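Local coordinates for esterase (uncultured bacterium pCosCE1, PDB 7ATL), which hydrolyses carboxylic esters as a family VIII carboxylesterase of beta-lactamase fold and also shows promiscuous acyltransferase activity, at residues Q192-W197 against T207-T212; S252-A257 against G266-A271; Q82-D87 against S91-W96; M76-Q81 against Q184-P189. All blocks are in the same frame, centred on the assembly; numbering follows the deposited sequence.

Interaction 1 of 4, residues Q192-W197 against T207-T212; sequences QVFNHW and TGFYTT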
loop_
_atom_site.group_PDB
_atom_site.type_symbol
_atom_site.label_atom_id
_atom_site.label_comp_id
_atom_site.label_asym_id
_atom_site.label_seq_id
_atom_site.Cartn_x
_atom_site.Cartn_y
_atom_site.Cartn_z
ATOM N N GLN A 192 15.274 -10.184 1.022
ATOM C CA GLN A 192 16.680 -9.791 0.741
ATOM C C GLN A 192 16.670 -8.768 -0.407
ATOM O O GLN A 192 17.398 -7.767 -0.320
ATOM C CB GLN A 192 17.571 -11.004 0.452
ATOM C CG GLN A 192 17.997 -11.773 1.694
ATOM C CD GLN A 192 16.905 -12.538 2.423
ATOM O OE1 GLN A 192 16.832 -12.505 3.646
ATOM N NE2 GLN A 192 16.048 -13.254 1.709
ATOM N N VAL A 193 15.829 -8.966 -1.422
ATOM C CA VAL A 193 15.667 -7.979 -2.529
ATOM C C VAL A 193 15.306 -6.615 -1.934
ATOM O O VAL A 193 15.971 -5.619 -2.241
ATOM C CB VAL A 193 14.616 -8.424 -3.552
ATOM C CG1 VAL A 193 14.368 -7.320 -4.549
ATOM C CG2 VAL A 193 15.020 -9.705 -4.263
ATOM N N PHE A 194 14.269 -6.559 -1.111
ATOM C CA PHE A 194 13.813 -5.294 -0.488
ATOM C C PHE A 194 14.954 -4.673 0.326
ATOM O O PHE A 194 15.106 -3.431 0.316
ATOM C CB PHE A 194 12.611 -5.520 0.430
ATOM C CG PHE A 194 12.186 -4.271 1.154
ATOM C CD1 PHE A 194 11.548 -3.245 0.465
ATOM C CD2 PHE A 194 12.454 -4.104 2.511
ATOM C CE1 PHE A 194 11.155 -2.091 1.126
ATOM C CE2 PHE A 194 12.062 -2.947 3.175
ATOM C CZ PHE A 194 11.409 -1.940 2.478
ATOM N N ASN A 195 15.693 -5.500 1.072
ATOM C CA ASN A 195 16.756 -4.987 1.971
ATOM C C ASN A 195 17.836 -4.332 1.095
ATOM O O ASN A 195 18.129 -3.140 1.317
ATOM C CB ASN A 195 17.286 -6.051 2.934
ATOM C CG ASN A 195 18.303 -5.463 3.893
ATOM O OD1 ASN A 195 18.026 -4.493 4.600
ATOM N ND2 ASN A 195 19.505 -6.000 3.875
ATOM N N HIS A 196 18.325 -5.056 0.089
ATOM C CA HIS A 196 19.394 -4.623 -0.851
ATOM C C HIS A 196 18.927 -3.470 -1.740
ATOM O O HIS A 196 19.735 -2.547 -1.927
ATOM C CB HIS A 196 19.924 -5.797 -1.683
ATOM C CG HIS A 196 20.626 -6.817 -0.855
ATOM N ND1 HIS A 196 20.797 -8.118 -1.276
ATOM C CD2 HIS A 196 21.173 -6.738 0.379
ATOM C CE1 HIS A 196 21.438 -8.798 -0.347
ATOM N NE2 HIS A 196 21.685 -7.970 0.674
ATOM N N TRP A 197 17.684 -3.478 -2.226
ATOM C CA TRP A 197 17.228 -2.524 -3.279
ATOM C C TRP A 197 16.537 -1.307 -2.681
ATOM O O TRP A 197 16.536 -0.286 -3.353
ATOM C CB TRP A 197 16.357 -3.218 -4.328
ATOM C CG TRP A 197 17.198 -4.063 -5.220
ATOM C CD1 TRP A 197 17.627 -5.324 -4.967
ATOM C CD2 TRP A 197 17.799 -3.671 -6.458
ATOM N NE1 TRP A 197 18.391 -5.774 -6.004
ATOM C CE2 TRP A 197 18.535 -4.771 -6.923
ATOM C CE3 TRP A 197 17.755 -2.516 -7.240
ATOM C CZ2 TRP A 197 19.252 -4.745 -8.111
ATOM C CZ3 TRP A 197 18.438 -2.489 -8.435
ATOM C CH2 TRP A 197 19.173 -3.598 -8.862
ATOM N N THR A 207 11.712 -1.548 8.664
ATOM C CA THR A 207 10.684 -1.952 7.683
ATOM C C THR A 207 11.101 -3.270 7.025
ATOM O O THR A 207 12.253 -3.376 6.579
ATOM C CB THR A 207 10.424 -0.801 6.705
ATOM O OG1 THR A 207 9.772 0.247 7.436
ATOM C CG2 THR A 207 9.602 -1.225 5.503
ATOM N N GLY A 208 10.175 -4.224 6.951
ATOM C CA GLY A 208 10.434 -5.547 6.363
ATOM C C GLY A 208 9.158 -6.348 6.285
ATOM O O GLY A 208 8.080 -5.715 6.226
ATOM N N PHE A 209 9.276 -7.678 6.313
ATOM C CA PHE A 209 8.184 -8.633 5.978
ATOM C C PHE A 209 7.646 -9.345 7.224
ATOM O O PHE A 209 6.591 -9.995 7.119
ATOM C CB PHE A 209 8.684 -9.622 4.925
ATOM C CG PHE A 209 8.631 -9.052 3.537
ATOM C CD1 PHE A 209 7.427 -9.008 2.855
ATOM C CD2 PHE A 209 9.764 -8.510 2.957
ATOM C CE1 PHE A 209 7.354 -8.464 1.588
ATOM C CE2 PHE A 209 9.694 -7.955 1.695
ATOM C CZ PHE A 209 8.494 -7.944 1.008
ATOM N N TYR A 210 8.364 -9.229 8.338
ATOM C CA TYR A 210 7.931 -9.631 9.697
ATOM C C TYR A 210 8.771 -8.893 10.740
ATOM O O TYR A 210 9.821 -8.330 10.368
ATOM C CB TYR A 210 8.068 -11.138 9.861
ATOM C CG TYR A 210 9.452 -11.627 10.190
ATOM C CD1 TYR A 210 10.417 -11.749 9.212
ATOM C CD2 TYR A 210 9.793 -11.979 11.485
ATOM C CE1 TYR A 210 11.685 -12.227 9.504
ATOM C CE2 TYR A 210 11.058 -12.448 11.799
ATOM C CZ TYR A 210 12.004 -12.596 10.799
ATOM O OH TYR A 210 13.240 -13.104 11.087
ATOM N N THR A 211 8.318 -8.891 11.996
ATOM C CA THR A 211 9.043 -8.290 13.145
ATOM C C THR A 211 9.167 -9.331 14.257
ATOM O O THR A 211 8.242 -10.159 14.382
ATOM C CB THR A 211 8.360 -7.006 13.623
ATOM O OG1 THR A 211 9.188 -6.476 14.660
ATOM C CG2 THR A 211 6.949 -7.231 14.118
ATOM N N THR A 212 10.283 -9.308 14.990
ATOM C CA THR A 212 10.490 -10.072 16.248
ATOM C C THR A 212 10.182 -9.184 17.457
ATOM O O THR A 212 10.192 -9.709 18.563
ATOM C CB THR A 212 11.925 -10.601 16.386
ATOM O OG1 THR A 212 12.806 -9.477 16.418
ATOM C CG2 THR A 212 12.296 -11.590 15.297
#

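Interaction 2 of 4, residues S252-A257 against G266-A271; sequences SRALDA and GMVGDA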
loop_
_atom_site.group_PDB
_atom_site.type_symbol
_atom_site.label_atom_id
_atom_site.label_comp_id
_atom_site.label_asym_id
_atom_site.label_seq_id
_atom_site.Cartn_x
_atom_site.Cartn_y
_atom_site.Cartn_z
ATOM N N SER A 252 -1.466 -11.997 13.548
ATOM C CA SER A 252 -0.275 -12.776 13.988
ATOM C C SER A 252 0.716 -12.952 12.824
ATOM O O SER A 252 1.901 -13.172 13.110
ATOM C CB SER A 252 -0.663 -14.104 14.594
ATOM O OG SER A 252 -1.167 -14.997 13.612
ATOM N N ARG A 253 0.260 -12.886 11.566
ATOM C CA ARG A 253 1.114 -13.155 10.379
ATOM C C ARG A 253 2.406 -12.328 10.445
ATOM O O ARG A 253 3.489 -12.888 10.165
ATOM C CB ARG A 253 0.336 -12.842 9.102
ATOM C CG ARG A 253 0.989 -13.361 7.829
ATOM C CD ARG A 253 0.202 -12.939 6.608
ATOM N NE ARG A 253 0.538 -13.729 5.439
ATOM C CZ ARG A 253 1.626 -13.558 4.703
ATOM N NH1 ARG A 253 2.515 -12.622 5.017
ATOM N NH2 ARG A 253 1.809 -14.331 3.645
ATOM N N ALA A 254 2.288 -11.051 10.832
ATOM C CA ALA A 254 3.392 -10.068 10.986
ATOM C C ALA A 254 4.517 -10.601 11.896
ATOM O O ALA A 254 5.628 -10.039 11.833
ATOM C CB ALA A 254 2.832 -8.770 11.519
ATOM N N LEU A 255 4.252 -11.605 12.741
ATOM C CA LEU A 255 5.238 -12.121 13.738
ATOM C C LEU A 255 5.882 -13.412 13.246
ATOM O O LEU A 255 6.839 -13.840 13.883
ATOM C CB LEU A 255 4.550 -12.333 15.093
ATOM C CG LEU A 255 3.908 -11.074 15.692
ATOM C CD1 LEU A 255 3.100 -11.402 16.934
ATOM C CD2 LEU A 255 4.956 -10.016 15.999
ATOM N N ASP A 256 5.398 -13.956 12.132
ATOM C CA ASP A 256 5.773 -15.288 11.607
ATOM C C ASP A 256 6.894 -15.116 10.583
ATOM O O ASP A 256 6.603 -14.693 9.471
ATOM C CB ASP A 256 4.550 -15.965 10.989
ATOM C CG ASP A 256 4.788 -17.387 10.526
ATOM O OD1 ASP A 256 5.931 -17.860 10.658
ATOM O OD2 ASP A 256 3.820 -18.005 10.030
ATOM N N ALA A 257 8.122 -15.494 10.920
ATOM C CA ALA A 257 9.289 -15.408 10.008
ATOM C C ALA A 257 9.105 -16.356 8.806
ATOM O O ALA A 257 9.872 -16.221 7.829
ATOM C CB ALA A 257 10.561 -15.708 10.783
ATOM N N GLY A 266 2.024 -7.750 2.764
ATOM C CA GLY A 266 2.606 -8.522 3.878
ATOM C C GLY A 266 3.623 -7.780 4.741
ATOM O O GLY A 266 4.215 -8.445 5.659
ATOM N N MET A 267 3.890 -6.503 4.474
ATOM C CA MET A 267 5.039 -5.831 5.142
ATOM C C MET A 267 4.596 -5.145 6.456
ATOM O O MET A 267 3.383 -4.942 6.689
ATOM C CB MET A 267 5.729 -4.823 4.213
ATOM C CG MET A 267 6.176 -5.427 2.906
ATOM S SD MET A 267 7.147 -4.301 1.878
ATOM C CE MET A 267 8.643 -4.203 2.849
ATOM N N VAL A 268 5.595 -4.823 7.281
ATOM C CA VAL A 268 5.513 -4.053 8.555
ATOM C C VAL A 268 6.542 -2.919 8.480
ATOM O O VAL A 268 7.579 -3.107 7.802
ATOM C CB VAL A 268 5.792 -4.958 9.767
ATOM C CG1 VAL A 268 4.671 -5.972 9.951
ATOM C CG2 VAL A 268 7.147 -5.647 9.683
ATOM N N GLY A 269 6.274 -1.797 9.150
ATOM C CA GLY A 269 7.173 -0.632 9.147
ATOM C C GLY A 269 6.604 0.567 9.886
ATOM O O GLY A 269 5.376 0.600 10.149
ATOM N N ASP A 270 7.480 1.533 10.195
ATOM C CA ASP A 270 7.115 2.764 10.937
ATOM C C ASP A 270 6.838 3.878 9.937
ATOM O O ASP A 270 7.172 3.729 8.770
ATOM C CB ASP A 270 8.158 3.111 12.002
ATOM C CG ASP A 270 9.512 3.494 11.460
ATOM O OD1 ASP A 270 9.590 3.713 10.239
ATOM O OD2 ASP A 270 10.476 3.574 12.277
ATOM N N ALA A 271 6.209 4.941 10.413
ATOM C CA ALA A 271 5.780 6.110 9.621
ATOM C C ALA A 271 7.003 6.790 8.979
ATOM O O ALA A 271 6.924 7.113 7.786
ATOM C CB ALA A 271 4.985 7.033 10.515
HETATM O O HOH W 1 4.769 -10.847 4.123
HETATM O O HOH W 2 2.631 -10.458 7.166
#

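Interaction 3 of 4, residues Q82-D87 against S91-W96; sequences QKLGLD and SRWLPW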
loop_
_atom_site.group_PDB
_atom_site.type_symbol
_atom_site.label_atom_id
_atom_site.label_comp_id
_atom_site.label_asym_id
_atom_site.label_seq_id
_atom_site.Cartn_x
_atom_site.Cartn_y
_atom_site.Cartn_z
ATOM N N GLN A 82 18.303 -1.280 -15.850
ATOM C CA GLN A 82 18.097 -2.175 -17.019
ATOM C C GLN A 82 18.481 -3.614 -16.640
ATOM O O GLN A 82 19.168 -4.261 -17.429
ATOM C CB GLN A 82 18.921 -1.643 -18.192
ATOM C CG GLN A 82 18.804 -0.135 -18.380
ATOM C CD GLN A 82 19.207 0.277 -19.778
ATOM O OE1 GLN A 82 20.400 0.468 -20.063
ATOM N NE2 GLN A 82 18.209 0.387 -20.655
ATOM N N LYS A 83 18.093 -4.064 -15.445
ATOM C CA LYS A 83 18.045 -5.500 -15.046
ATOM C C LYS A 83 16.630 -6.056 -15.321
ATOM O O LYS A 83 16.488 -7.289 -15.462
ATOM C CB LYS A 83 18.464 -5.642 -13.579
ATOM C CG LYS A 83 19.924 -5.328 -13.276
ATOM C CD LYS A 83 20.416 -6.002 -11.972
ATOM C CE LYS A 83 21.742 -5.489 -11.438
ATOM N NZ LYS A 83 22.814 -5.652 -12.447
ATOM N N LEU A 84 15.643 -5.162 -15.460
ATOM C CA LEU A 84 14.213 -5.451 -15.725
ATOM C C LEU A 84 13.677 -4.437 -16.747
ATOM O O LEU A 84 14.153 -3.290 -16.741
ATOM C CB LEU A 84 13.486 -5.338 -14.380
ATOM C CG LEU A 84 12.016 -5.727 -14.352
ATOM C CD1 LEU A 84 11.833 -7.139 -14.844
ATOM C CD2 LEU A 84 11.463 -5.610 -12.948
ATOM N N GLY A 85 12.714 -4.822 -17.587
ATOM C CA GLY A 85 12.088 -3.912 -18.572
ATOM C C GLY A 85 10.602 -3.681 -18.312
ATOM O O GLY A 85 9.878 -4.657 -18.008
ATOM N N LEU A 86 10.125 -2.449 -18.488
ATOM C CA LEU A 86 8.673 -2.140 -18.375
ATOM C C LEU A 86 7.845 -3.049 -19.296
ATOM O O LEU A 86 6.664 -3.296 -18.955
ATOM C CB LEU A 86 8.437 -0.668 -18.714
ATOM C CG LEU A 86 8.682 0.285 -17.547
ATOM C CD1 LEU A 86 8.556 1.739 -17.993
ATOM C CD2 LEU A 86 7.744 -0.026 -16.382
ATOM N N ASP A 87 8.431 -3.513 -20.414
ATOM C CA ASP A 87 7.741 -4.280 -21.483
ATOM C C ASP A 87 8.228 -5.733 -21.478
ATOM O O ASP A 87 7.973 -6.439 -22.436
ATOM C CB ASP A 87 7.927 -3.589 -22.838
ATOM C CG ASP A 87 7.124 -2.301 -22.982
ATOM O OD1 ASP A 87 5.885 -2.340 -22.808
ATOM O OD2 ASP A 87 7.736 -1.258 -23.238
ATOM N N SER A 91 5.977 -14.106 -17.926
ATOM C CA SER A 91 6.368 -15.497 -18.269
ATOM C C SER A 91 7.882 -15.591 -18.559
ATOM O O SER A 91 8.481 -16.651 -18.317
ATOM C CB SER A 91 5.482 -16.040 -19.389
ATOM O OG SER A 91 5.859 -15.582 -20.689
ATOM N N ARG A 92 8.512 -14.512 -19.013
ATOM C CA ARG A 92 9.990 -14.454 -19.212
ATOM C C ARG A 92 10.724 -14.721 -17.888
ATOM O O ARG A 92 11.795 -15.353 -17.908
ATOM C CB ARG A 92 10.386 -13.079 -19.758
ATOM C CG ARG A 92 11.881 -12.865 -19.927
ATOM C CD ARG A 92 12.099 -11.578 -20.695
ATOM N NE ARG A 92 13.496 -11.204 -20.853
ATOM C CZ ARG A 92 13.915 -10.199 -21.614
ATOM N NH1 ARG A 92 13.037 -9.459 -22.269
ATOM N NH2 ARG A 92 15.203 -9.939 -21.715
ATOM N N TRP A 93 10.158 -14.241 -16.786
ATOM C CA TRP A 93 10.768 -14.320 -15.436
ATOM C C TRP A 93 10.175 -15.490 -14.626
ATOM O O TRP A 93 10.924 -16.120 -13.857
ATOM C CB TRP A 93 10.594 -12.957 -14.749
ATOM C CG TRP A 93 11.399 -11.893 -15.418
ATOM C CD1 TRP A 93 10.959 -10.902 -16.247
ATOM C CD2 TRP A 93 12.827 -11.782 -15.378
ATOM N NE1 TRP A 93 12.018 -10.156 -16.697
ATOM C CE2 TRP A 93 13.176 -10.674 -16.171
ATOM C CE3 TRP A 93 13.837 -12.491 -14.729
ATOM C CZ2 TRP A 93 14.504 -10.267 -16.316
ATOM C CZ3 TRP A 93 15.146 -12.093 -14.883
ATOM C CH2 TRP A 93 15.475 -10.988 -15.662
ATOM N N LEU A 94 8.874 -15.768 -14.782
ATOM C CA LEU A 94 8.187 -16.931 -14.146
ATOM C C LEU A 94 7.593 -17.815 -15.246
ATOM O O LEU A 94 6.434 -17.661 -15.590
ATOM C CB LEU A 94 7.123 -16.389 -13.176
ATOM C CG LEU A 94 7.624 -15.328 -12.199
ATOM C CD1 LEU A 94 6.480 -14.722 -11.394
ATOM C CD2 LEU A 94 8.676 -15.907 -11.279
ATOM N N PRO A 95 8.354 -18.761 -15.853
ATOM C CA PRO A 95 7.889 -19.456 -17.063
ATOM C C PRO A 95 6.534 -20.164 -16.914
ATOM O O PRO A 95 5.864 -20.329 -17.887
ATOM C CB PRO A 95 9.010 -20.462 -17.395
ATOM C CG PRO A 95 10.243 -20.019 -16.583
ATOM C CD PRO A 95 9.713 -19.172 -15.436
ATOM N N TRP A 96 6.158 -20.531 -15.691
ATOM C CA TRP A 96 4.893 -21.226 -15.328
ATOM C C TRP A 96 3.721 -20.243 -15.101
ATOM O O TRP A 96 2.561 -20.706 -15.035
ATOM C CB TRP A 96 5.152 -22.084 -14.086
ATOM C CG TRP A 96 5.917 -21.374 -13.009
ATOM C CD1 TRP A 96 7.259 -21.454 -12.774
ATOM C CD2 TRP A 96 5.392 -20.450 -12.034
ATOM N NE1 TRP A 96 7.601 -20.651 -11.724
ATOM C CE2 TRP A 96 6.484 -20.029 -11.244
ATOM C CE3 TRP A 96 4.121 -19.925 -11.765
ATOM C CZ2 TRP A 96 6.340 -19.129 -10.189
ATOM C CZ3 TRP A 96 3.975 -19.031 -10.722
ATOM C CH2 TRP A 96 5.072 -18.646 -9.942
#

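Interaction 4 of 4, residues M76-Q81 against Q184-P189; sequences MRMIEQ and QVAGEP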
loop_
_atom_site.group_PDB
_atom_site.type_symbol
_atom_site.label_atom_id
_atom_site.label_comp_id
_atom_site.label_asym_id
_atom_site.label_seq_id
_atom_site.Cartn_x
_atom_site.Cartn_y
_atom_site.Cartn_z
ATOM N N MET A 76 11.250 -0.305 -9.927
ATOM C CA MET A 76 11.606 0.892 -10.718
ATOM C C MET A 76 13.121 1.109 -10.661
ATOM O O MET A 76 13.727 1.533 -11.685
ATOM C CB MET A 76 10.887 2.131 -10.207
ATOM C CG MET A 76 9.409 2.136 -10.519
ATOM S SD MET A 76 8.944 1.665 -12.185
ATOM C CE MET A 76 9.864 2.876 -13.130
ATOM N N ARG A 77 13.737 0.786 -9.539
ATOM C CA ARG A 77 15.213 0.861 -9.429
ATOM C C ARG A 77 15.837 -0.186 -10.355
ATOM O O ARG A 77 16.840 0.138 -11.022
ATOM C CB ARG A 77 15.675 0.719 -7.979
ATOM C CG ARG A 77 15.346 1.940 -7.142
ATOM C CD ARG A 77 16.143 1.930 -5.864
ATOM N NE ARG A 77 17.496 2.330 -6.169
ATOM C CZ ARG A 77 18.594 1.667 -5.842
ATOM N NH1 ARG A 77 18.531 0.548 -5.135
ATOM N NH2 ARG A 77 19.764 2.143 -6.223
ATOM N N MET A 78 15.279 -1.391 -10.396
ATOM C CA MET A 78 15.864 -2.499 -11.192
ATOM C C MET A 78 15.728 -2.100 -12.660
ATOM O O MET A 78 16.620 -2.407 -13.462
ATOM C CB MET A 78 15.151 -3.826 -10.926
ATOM C CG MET A 78 15.744 -4.597 -9.780
ATOM S SD MET A 78 14.697 -5.996 -9.338
ATOM C CE MET A 78 15.651 -6.742 -8.021
ATOM N N ILE A 79 14.640 -1.410 -12.972
ATOM C CA ILE A 79 14.322 -0.948 -14.349
ATOM C C ILE A 79 15.294 0.172 -14.743
ATOM O O ILE A 79 15.788 0.144 -15.881
ATOM C CB ILE A 79 12.843 -0.537 -14.421
ATOM C CG1 ILE A 79 11.947 -1.771 -14.551
ATOM C CG2 ILE A 79 12.612 0.459 -15.540
ATOM C CD1 ILE A 79 10.523 -1.562 -14.109
ATOM N N GLU A 80 15.579 1.106 -13.838
ATOM C CA GLU A 80 16.592 2.171 -14.064
ATOM C C GLU A 80 17.912 1.538 -14.479
ATOM O O GLU A 80 18.515 2.005 -15.446
ATOM C CB GLU A 80 16.824 2.984 -12.800
ATOM C CG GLU A 80 15.992 4.229 -12.758
ATOM C CD GLU A 80 16.355 5.107 -11.579
ATOM O OE1 GLU A 80 17.106 4.646 -10.647
ATOM O OE2 GLU A 80 15.849 6.225 -11.578
ATOM N N GLN A 81 18.322 0.490 -13.783
ATOM C CA GLN A 81 19.600 -0.218 -14.049
ATOM C C GLN A 81 19.476 -1.166 -15.247
ATOM O O GLN A 81 20.435 -1.884 -15.537
ATOM C CB GLN A 81 19.973 -1.074 -12.843
ATOM C CG GLN A 81 19.672 -0.402 -11.517
ATOM C CD GLN A 81 20.936 -0.039 -10.806
ATOM O OE1 GLN A 81 22.019 -0.327 -11.297
ATOM N NE2 GLN A 81 20.788 0.588 -9.654
ATOM N N GLN A 184 13.533 -13.377 -9.206
ATOM C CA GLN A 184 14.224 -13.984 -10.364
ATOM C C GLN A 184 15.250 -13.002 -10.929
ATOM O O GLN A 184 16.340 -13.458 -11.296
ATOM C CB GLN A 184 13.219 -14.417 -11.424
ATOM C CG GLN A 184 12.250 -15.477 -10.931
ATOM C CD GLN A 184 12.950 -16.649 -10.296
ATOM O OE1 GLN A 184 12.601 -17.081 -9.210
ATOM N NE2 GLN A 184 13.972 -17.147 -10.949
ATOM N N VAL A 185 14.944 -11.706 -10.968
ATOM C CA VAL A 185 15.892 -10.681 -11.511
ATOM C C VAL A 185 17.160 -10.637 -10.637
ATOM O O VAL A 185 18.269 -10.655 -11.215
ATOM C CB VAL A 185 15.241 -9.289 -11.619
ATOM C CG1 VAL A 185 16.253 -8.231 -12.033
ATOM C CG2 VAL A 185 14.030 -9.281 -12.542
ATOM N N ALA A 186 17.013 -10.610 -9.302
ATOM C CA ALA A 186 18.141 -10.421 -8.348
ATOM C C ALA A 186 18.771 -11.748 -7.904
ATOM O O ALA A 186 19.875 -11.694 -7.402
ATOM C CB ALA A 186 17.685 -9.636 -7.150
ATOM N N GLY A 187 18.093 -12.887 -8.072
ATOM C CA GLY A 187 18.584 -14.225 -7.683
ATOM C C GLY A 187 18.567 -14.409 -6.173
ATOM O O GLY A 187 19.435 -15.122 -5.649
ATOM N N GLU A 188 17.611 -13.802 -5.474
ATOM C CA GLU A 188 17.486 -13.967 -4.003
ATOM C C GLU A 188 16.029 -13.744 -3.601
ATOM O O GLU A 188 15.261 -13.151 -4.347
ATOM C CB GLU A 188 18.463 -13.039 -3.273
ATOM C CG GLU A 188 18.271 -11.566 -3.581
ATOM C CD GLU A 188 19.228 -10.607 -2.883
ATOM O OE1 GLU A 188 19.118 -9.382 -3.115
ATOM O OE2 GLU A 188 20.075 -11.079 -2.105
ATOM N N PRO A 189 15.600 -14.240 -2.417
ATOM C CA PRO A 189 14.219 -14.087 -1.969
ATOM C C PRO A 189 13.839 -12.623 -1.744
ATOM O O PRO A 189 14.712 -11.834 -1.494
ATOM C CB PRO A 189 14.186 -14.875 -0.644
ATOM C CG PRO A 189 15.338 -15.855 -0.762
ATOM C CD PRO A 189 16.402 -15.037 -1.466
#

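Interaction 1 of 4, residues Q192-W197 against T207-T212
T207 meets the ring of F194 where the loop that follows helix 190-199 folds back over that helix, in the helical part of a beta-lactamase-like fold. Two groups of the threonine do the touching. Its carbonyl O lies at the rim of the ring, near the ring plane, 3.4 Å from F194 CE2. Its methyl CG2 packs 3.6 Å from F194 CZ, and the two side chains cross at about a right angle. T207 OG1 turns elsewhere, to a hydrogen bond with D273. G208 adds little to the contact with the helix, but its backbone pairs with V268, which ties the loop to strand 268-269. F209 comes next; its CA-CB bond runs alongside the helix, and the ring reaches back to it and also touches L190, P191 and M267. The side chain of F194 leaves the helix with CG anti to the backbone N (chi1 176°), a torsion that carries its ring out to T207; the ring also meets Y70 of helix 67-80, the two planes nearly perpendicular. The F194-F209 contact is not a ring stack: the methylene carbon F194 CB sits at the edge of the F209 ring, near its plane, 4.0 Å from F209 CE2.

Interaction 2 of 4, residues S252-A257 against G266-A271
A254 and V268 make the direct apolar contact here, while R253 reaches G266 largely through water; in this beta-lactamase-like fold the contact packs a 3-10 turn on the short strand 268-269. The methyl A254 CB lies 3.7 Å from V268 CG1. V268 CB points toward the 3-10 turn of residues 253-255, and its CG1 stands anti to the carbonyl carbon (chi1 -68°), which presents that branch to the alanine.

R253 can be followed from its base outward. CB leaves the turn alongside the other segment, neither facing it nor turned from it. CG and CD continue in an extended line, with chi1, chi2 and chi3 all near 180°, and this length brings the guanidinium beside G266. NE is taken by the backbone O of E143, and NH2 by the backbone O of Y260, whose ring also makes a cation-pi contact with the arginine. NH1 is the branch turned to G266: it comes within 4.3 Å of G266 CA and donates to two waters at the edge of the guanidinium, in its plane. Water 2 lies 3.1 Å from R253 NH1 and donates to G266 O at 3.0 Å; the bond from R253 NH1 to water 1 is weak. The planar head is thus gripped along its nitrogens by two backbone carbonyls and by water, which would hold its rotation.

V268 belongs to strand 268-269, antiparallel to strand 61-62; A254 is bonded through its backbone to T211, M267 lies against helix 67-80, and D270 is the N-cap of helix 271-283.

Interaction 3 of 4, residues Q82-D87 against S91-W96
The two segments are parts of one loop, and their backbones stay well apart, L84 and W93 being the closest pair of CA atoms at 9.5 Å, so side chains have to bridge the gap. The loop opens at Q82, where positive phi (57°) and two bonds back into the last turn close helix 67-80 in a Schellman motif. The contact is structural packing of the loop after this helix in the beta-lactamase-like fold.

W93 and L84 carry most of the contact. The CA-CB bond of W93 points toward the other segment, and L84 CD1 approaches the five-membered ring of the indole obliquely, 3.5 Å from W93 NE1 and 4.0 Å from W93 CE2. A chi1 of -174° swings L84 CG to the side of the carbonyl carbon, which brings the end of a side chain that starts out alongside the other segment close to the indole. The six-membered ring of W93 meets a backbone group instead: K83 O lies 3.7 Å from W93 CZ2 and 3.8 Å from W93 CH2, again at an oblique approach. The lysine side chain itself leads away from the tryptophan. W93 NE1 has its polar partner in D88, between the two segments, and that bond helps to fix how the indole is rotated. R92 CG rests over one face of the same ring, 4.2 Å above its plane and toward the rim.

L84 is the buried partner, set between I111 of helix 111-116, M78 and I79 of helix 67-80, and V185 of helix 174-186; W93 reaches V181 of that last helix, so the loop lies across the ends of several helices.

Interaction 4 of 4, residues M76-Q81 against Q184-P189
M78, V185 and A186 bring helix 67-80 against the C-terminal end of helix 174-186. M78 contributes the greatest buried area, and its CA-CB bond is directed toward the other helix. Beyond CG the methionine chain is extended (chi2 170°, chi3 178°), long enough to put sulfur and terminal methyl on different neighbours. The sulfur M78 SD lies 3.8 Å from V185 CG1 and 4.0 Å from V185 CB, while M78 CE packs 3.6 Å from A186 CB. V185 also points toward its partner, and its first torsion, which sets CG1 beside the carbonyl carbon, offers that methyl to the sulfur. The methionine and valine side chains run past each other in opposite directions instead of meeting end to end.

This is helix-helix packing in the helical part of a beta-lactamase-like fold; helix 67-80 is the helix that probably carries the SxxK motif at its start, as in relatives with this fold. All the contacts are apolar, and no hydrogen bond joins the two segments. V193 and W197 of helix 190-199 also touch M78, as does L182, one turn before A186. At G187 helix 174-186 ends, with a positive phi of 73°.

Overall arrangement
Along the chain, interaction 3 (82-87 with 91-96) is nested within the loop that interaction 4 (76-81 with 184-189) closes, and interactions 1 and 2 follow in series. The centres of interactions 3 and 4 are about 10 Å apart, as are those of 1 and 2; interactions 2 and 3 are the farthest pair, at about 28 Å. Helix 67-80 ties them together: it carries one segment of interaction 4, leads into the loop of interaction 3, and touches residues of interactions 1 and 2. Helix 190-199, following helix 174-186, joins interaction 4 to interaction 1, whose loop pairs with strand 268-269 of interaction 2. Interactions 3 and 4 thus pack the far end of helix 67-80.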